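Local coordinates for protein caltubin, EF-hand (Lymnaea stagnalis, PDB 6VAN) that probably binds calcium through paired EF-hand helix-loop-helix sites, which here hold strontium ions, at residues 7-12 against 18-23; 14-17 against 23-26. All coordinates share one frame; numbering follows the deposited sequence.

Both contacts belong to the first EF-hand and rest on helix 5-15, the one that enters the metal loop. Interaction 1 lies at the surface: a lysine amine and a phenylalanine ring of the helix meet the turn of the loop, through one polar bond and light van der Waals packing. Interaction 2 is more buried and joins the residues that follow helix 5-15, L16 and D17, to strand 23-24, where metal ligation and an unusually short hydroxyl-to-carbonyl bond hold the pieces together. Q23 is common to both, as are the strontium and its water. The backbone N of G22 in 7-12/18-23, donating to D17 OD2 in 14-17/23-26, links them directly.

Interaction 1 (7-12 against 18-23); sequences ELKERF and HDNDGQ. With SR (strontium ion), chain C.
The ring of F12 meets the G22-Q23 backbone obliquely, its CE2 4.0 Å from G22 O and its CZ 4.3 Å from Q23 C. F12 CG lies anti to the backbone N (chi1 -171°), which sends the buried ring off the helix to the G22-Q23 backbone. Elsewhere the ring meets those of Y66 and F62, so a large flat hydrocarbon suits this junction of helices and loop.

A second flat group is the amide of N20: K9 NZ donates to N20 OD1 at 3.0 Å, in the carbonyl plane and on a lone pair, with a C=O...N angle of 131°. K9 bends at chi2, chi3 and chi4 to bring its amine there, and the two side chains cross at about a right angle; the lysine also makes a cation-pi contact with F62. Were K9 replaced by alanine, N20 OD1 would probably lose this donor and F62 its cation.

D21 grips the strontium with both carboxylate oxygens, OD1 at 2.7 Å and OD2 at 2.5 Å, and OD1 also accepts from Q23 N at 3.0 Å. G22 takes a positive phi (100°) at which a side chain would collide with D21 O. An Asx turn closed over a bound ion, with glycine at its bend, is characteristic of the EF-hand loop.

Interaction 2 (14-17 against 23-26); sequences RWLD and QSTF. With SR (strontium ion), chain C.
D17 and Q23 meet at the strontium of the first EF-hand, where the chain leaving helix 5-15 is brought against the short strand 23-24 of the metal loop. D17 is the first ligand of this loop. Its CG stands anti to the backbone N (chi1 -179°), which places OD1 on the ion, at 2.6 Å. From across the loop comes a backbone ligand, Q23 O, at 2.4 Å from the strontium. The two oxygens, D17 OD1 and Q23 O, lie only 2.9 Å apart; neither can donate to the other, and the cation they share probably offsets their mutual repulsion. Water 1 adds a further ligand, and D21 and E28 complete the protein's share of the site.

Aspartate suits this place because one carboxylate can serve both metal and main chain: OD1 binds the ion and OD2 accepts from the backbone N of G22, which ties the turn to the start of the loop. Q23 serves the ion through its main chain, which frees its side chain to turn away and donate from NE2 to D61 in the paired loop.

Beside the metal, S24 bonds through its backbone to I60, the pairing that joins the two EF-hand loops in a small antiparallel sheet. S24 is buried, and the main chain of L16 probably serves as mate to its hydroxyl: S24 OG donates to L16 O at 2.5 Å, shorter than a usual hydroxyl-to-carbonyl bond, so the exact length is doubtful. The serine lies against the leucine as well, with S24 OG 3.3 Å from L16 CB and 3.8 Å from L16 CD2, while S24 CA makes a bent, weak CA-H...O contact with the same carbonyl oxygen, L16 O, at 3.6 Å.

Interaction 1 (7-12 against 18-23)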
# COMPACT_ATOMS: atom_id res chain seq x y z
N GLU A 7 -4.11 11.89 -13.17
CA GLU A 7 -3.27 11.67 -11.98
C GLU A 7 -3.12 10.19 -11.72
O GLU A 7 -2.03 9.76 -11.34
CB GLU A 7 -3.86 12.36 -10.77
CG GLU A 7 -3.51 13.81 -10.75
CD GLU A 7 -3.98 14.50 -9.48
OE1 GLU A 7 -4.59 13.81 -8.62
OE2 GLU A 7 -3.72 15.72 -9.37
N LEU A 8 -4.18 9.40 -11.88
CA LEU A 8 -4.07 7.92 -11.76
C LEU A 8 -2.96 7.45 -12.69
O LEU A 8 -2.08 6.70 -12.24
CB LEU A 8 -5.37 7.22 -12.12
CG LEU A 8 -6.52 7.38 -11.13
CD1 LEU A 8 -7.64 6.40 -11.46
CD2 LEU A 8 -6.06 7.19 -9.70
N LYS A 9 -2.99 7.87 -13.95
CA LYS A 9 -1.97 7.42 -14.92
C LYS A 9 -0.57 7.84 -14.46
O LYS A 9 0.33 6.99 -14.50
CB LYS A 9 -2.27 7.98 -16.31
CG LYS A 9 -1.20 7.65 -17.35
CD LYS A 9 -0.76 6.19 -17.36
CE LYS A 9 -1.48 5.34 -18.38
NZ LYS A 9 -1.01 5.60 -19.77
N GLU A 10 -0.38 9.09 -14.04
CA GLU A 10 0.96 9.60 -13.61
C GLU A 10 1.45 8.76 -12.43
O GLU A 10 2.66 8.48 -12.36
CB GLU A 10 0.89 11.09 -13.25
CG GLU A 10 2.25 11.73 -13.01
CD GLU A 10 2.84 11.54 -11.62
OE1 GLU A 10 2.08 11.25 -10.68
OE2 GLU A 10 4.08 11.69 -11.49
N ARG A 11 0.54 8.39 -11.53
CA ARG A 11 0.84 7.55 -10.34
C ARG A 11 1.23 6.14 -10.76
O ARG A 11 2.16 5.57 -10.13
CB ARG A 11 -0.39 7.39 -9.46
CG ARG A 11 -0.65 8.53 -8.50
CD ARG A 11 -1.44 7.94 -7.36
NE ARG A 11 -2.86 8.23 -7.37
CZ ARG A 11 -3.80 7.42 -6.87
NH1 ARG A 11 -5.07 7.77 -6.90
NH2 ARG A 11 -3.46 6.25 -6.36
N PHE A 12 0.49 5.56 -11.70
CA PHE A 12 0.70 4.19 -12.21
C PHE A 12 2.10 4.13 -12.83
O PHE A 12 2.84 3.19 -12.50
CB PHE A 12 -0.39 3.78 -13.20
CG PHE A 12 -0.36 2.32 -13.59
CD1 PHE A 12 -0.85 1.35 -12.74
CD2 PHE A 12 0.17 1.92 -14.81
CE1 PHE A 12 -0.83 0.01 -13.11
CE2 PHE A 12 0.20 0.58 -15.17
CZ PHE A 12 -0.31 -0.37 -14.32
N HIS A 18 7.05 2.01 -14.99
CA HIS A 18 8.00 3.10 -15.32
C HIS A 18 8.08 3.31 -16.85
O HIS A 18 8.36 4.46 -17.25
CB HIS A 18 9.38 2.85 -14.70
CG HIS A 18 9.37 2.80 -13.20
ND1 HIS A 18 10.19 1.93 -12.48
CD2 HIS A 18 8.66 3.48 -12.29
CE1 HIS A 18 9.97 2.10 -11.19
NE2 HIS A 18 9.03 3.05 -11.04
N ASP A 19 7.83 2.26 -17.64
CA ASP A 19 7.97 2.22 -19.12
C ASP A 19 6.66 2.61 -19.82
O ASP A 19 6.65 2.73 -21.06
CB ASP A 19 8.44 0.83 -19.59
CG ASP A 19 9.82 0.48 -19.08
OD1 ASP A 19 10.73 1.32 -19.27
OD2 ASP A 19 9.97 -0.60 -18.48
N ASN A 20 5.60 2.83 -19.04
CA ASN A 20 4.27 3.21 -19.58
C ASN A 20 3.86 2.25 -20.71
O ASN A 20 3.36 2.74 -21.71
CB ASN A 20 4.26 4.66 -20.09
CG ASN A 20 2.86 5.12 -20.45
OD1 ASN A 20 1.91 4.75 -19.76
ND2 ASN A 20 2.72 5.90 -21.51
N ASP A 21 4.02 0.94 -20.54
CA ASP A 21 3.57 -0.05 -21.56
C ASP A 21 2.12 -0.48 -21.25
O ASP A 21 1.54 -1.22 -22.06
CB ASP A 21 4.54 -1.23 -21.68
CG ASP A 21 4.83 -1.93 -20.37
OD1 ASP A 21 3.85 -2.31 -19.68
OD2 ASP A 21 6.06 -2.06 -20.02
N GLY A 22 1.58 -0.04 -20.11
CA GLY A 22 0.18 -0.30 -19.70
C GLY A 22 0.07 -1.44 -18.70
O GLY A 22 -1.04 -1.67 -18.19
N GLN A 23 1.16 -2.17 -18.45
CA GLN A 23 1.20 -3.33 -17.53
C GLN A 23 2.26 -3.13 -16.44
O GLN A 23 3.38 -2.58 -16.75
CB GLN A 23 1.54 -4.62 -18.29
CG GLN A 23 0.53 -4.98 -19.37
CD GLN A 23 0.52 -6.47 -19.63
OE1 GLN A 23 1.55 -7.12 -19.61
NE2 GLN A 23 -0.66 -7.01 -19.89
SR SR C . 5.57 -2.60 -17.60
O HOH W 1 5.38 -4.89 -18.91

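Interaction 2 (14-17 against 23-26)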
# COMPACT_ATOMS: atom_id res chain seq x y z
N ARG A 14 4.72 6.25 -12.25
CA ARG A 14 5.77 6.61 -11.26
C ARG A 14 6.02 5.47 -10.25
O ARG A 14 7.17 5.39 -9.75
CB ARG A 14 5.40 7.91 -10.56
CG ARG A 14 6.47 8.44 -9.60
CD ARG A 14 6.12 8.24 -8.14
NE ARG A 14 4.72 8.54 -7.89
CZ ARG A 14 4.19 9.76 -7.86
NH1 ARG A 14 4.94 10.84 -8.05
NH2 ARG A 14 2.89 9.91 -7.66
N TRP A 15 5.00 4.64 -9.96
CA TRP A 15 5.04 3.55 -8.95
C TRP A 15 5.25 2.18 -9.61
O TRP A 15 6.17 1.47 -9.17
CB TRP A 15 3.75 3.51 -8.11
CG TRP A 15 3.62 4.59 -7.08
CD1 TRP A 15 2.46 5.16 -6.64
CD2 TRP A 15 4.69 5.25 -6.36
NE1 TRP A 15 2.73 6.12 -5.70
CE2 TRP A 15 4.08 6.20 -5.51
CE3 TRP A 15 6.08 5.13 -6.36
CZ2 TRP A 15 4.83 7.02 -4.66
CZ3 TRP A 15 6.82 5.94 -5.52
CH2 TRP A 15 6.20 6.87 -4.69
N LEU A 16 4.41 1.82 -10.59
CA LEU A 16 4.17 0.41 -11.02
C LEU A 16 4.63 0.12 -12.46
O LEU A 16 4.86 -1.05 -12.75
CB LEU A 16 2.67 0.11 -10.88
CG LEU A 16 2.15 -0.00 -9.45
CD1 LEU A 16 0.65 -0.24 -9.46
CD2 LEU A 16 2.85 -1.12 -8.69
N ASP A 17 4.69 1.11 -13.34
CA ASP A 17 4.90 0.88 -14.80
C ASP A 17 5.77 1.99 -15.36
O ASP A 17 5.25 2.83 -16.13
CB ASP A 17 3.55 0.76 -15.52
CG ASP A 17 3.65 0.48 -17.02
OD1 ASP A 17 4.68 -0.11 -17.45
OD2 ASP A 17 2.71 0.84 -17.75
N GLN A 23 1.16 -2.17 -18.45
CA GLN A 23 1.20 -3.33 -17.53
C GLN A 23 2.26 -3.13 -16.44
O GLN A 23 3.38 -2.58 -16.75
CB GLN A 23 1.54 -4.62 -18.29
CG GLN A 23 0.53 -4.98 -19.37
CD GLN A 23 0.52 -6.47 -19.63
OE1 GLN A 23 1.55 -7.12 -19.61
NE2 GLN A 23 -0.66 -7.01 -19.89
N SER A 24 1.92 -3.53 -15.22
CA SER A 24 2.87 -3.72 -14.10
C SER A 24 3.06 -5.22 -13.93
O SER A 24 2.14 -5.92 -13.48
CB SER A 24 2.43 -3.03 -12.85
OG SER A 24 3.51 -2.95 -11.93
N THR A 25 4.21 -5.69 -14.44
CA THR A 25 4.64 -7.10 -14.37
C THR A 25 5.32 -7.33 -13.02
O THR A 25 5.58 -6.34 -12.30
CB THR A 25 5.58 -7.46 -15.53
OG1 THR A 25 6.75 -6.66 -15.45
CG2 THR A 25 4.93 -7.25 -16.89
N PHE A 26 5.61 -8.59 -12.72
CA PHE A 26 6.13 -9.08 -11.42
C PHE A 26 7.25 -8.20 -10.87
O PHE A 26 7.13 -7.68 -9.75
CB PHE A 26 6.63 -10.52 -11.57
CG PHE A 26 7.00 -11.13 -10.25
CD1 PHE A 26 6.03 -11.72 -9.46
CD2 PHE A 26 8.30 -11.06 -9.78
CE1 PHE A 26 6.36 -12.25 -8.22
CE2 PHE A 26 8.63 -11.60 -8.55
CZ PHE A 26 7.66 -12.18 -7.77
SR SR C . 5.57 -2.60 -17.60
O HOH W 1 5.38 -4.89 -18.91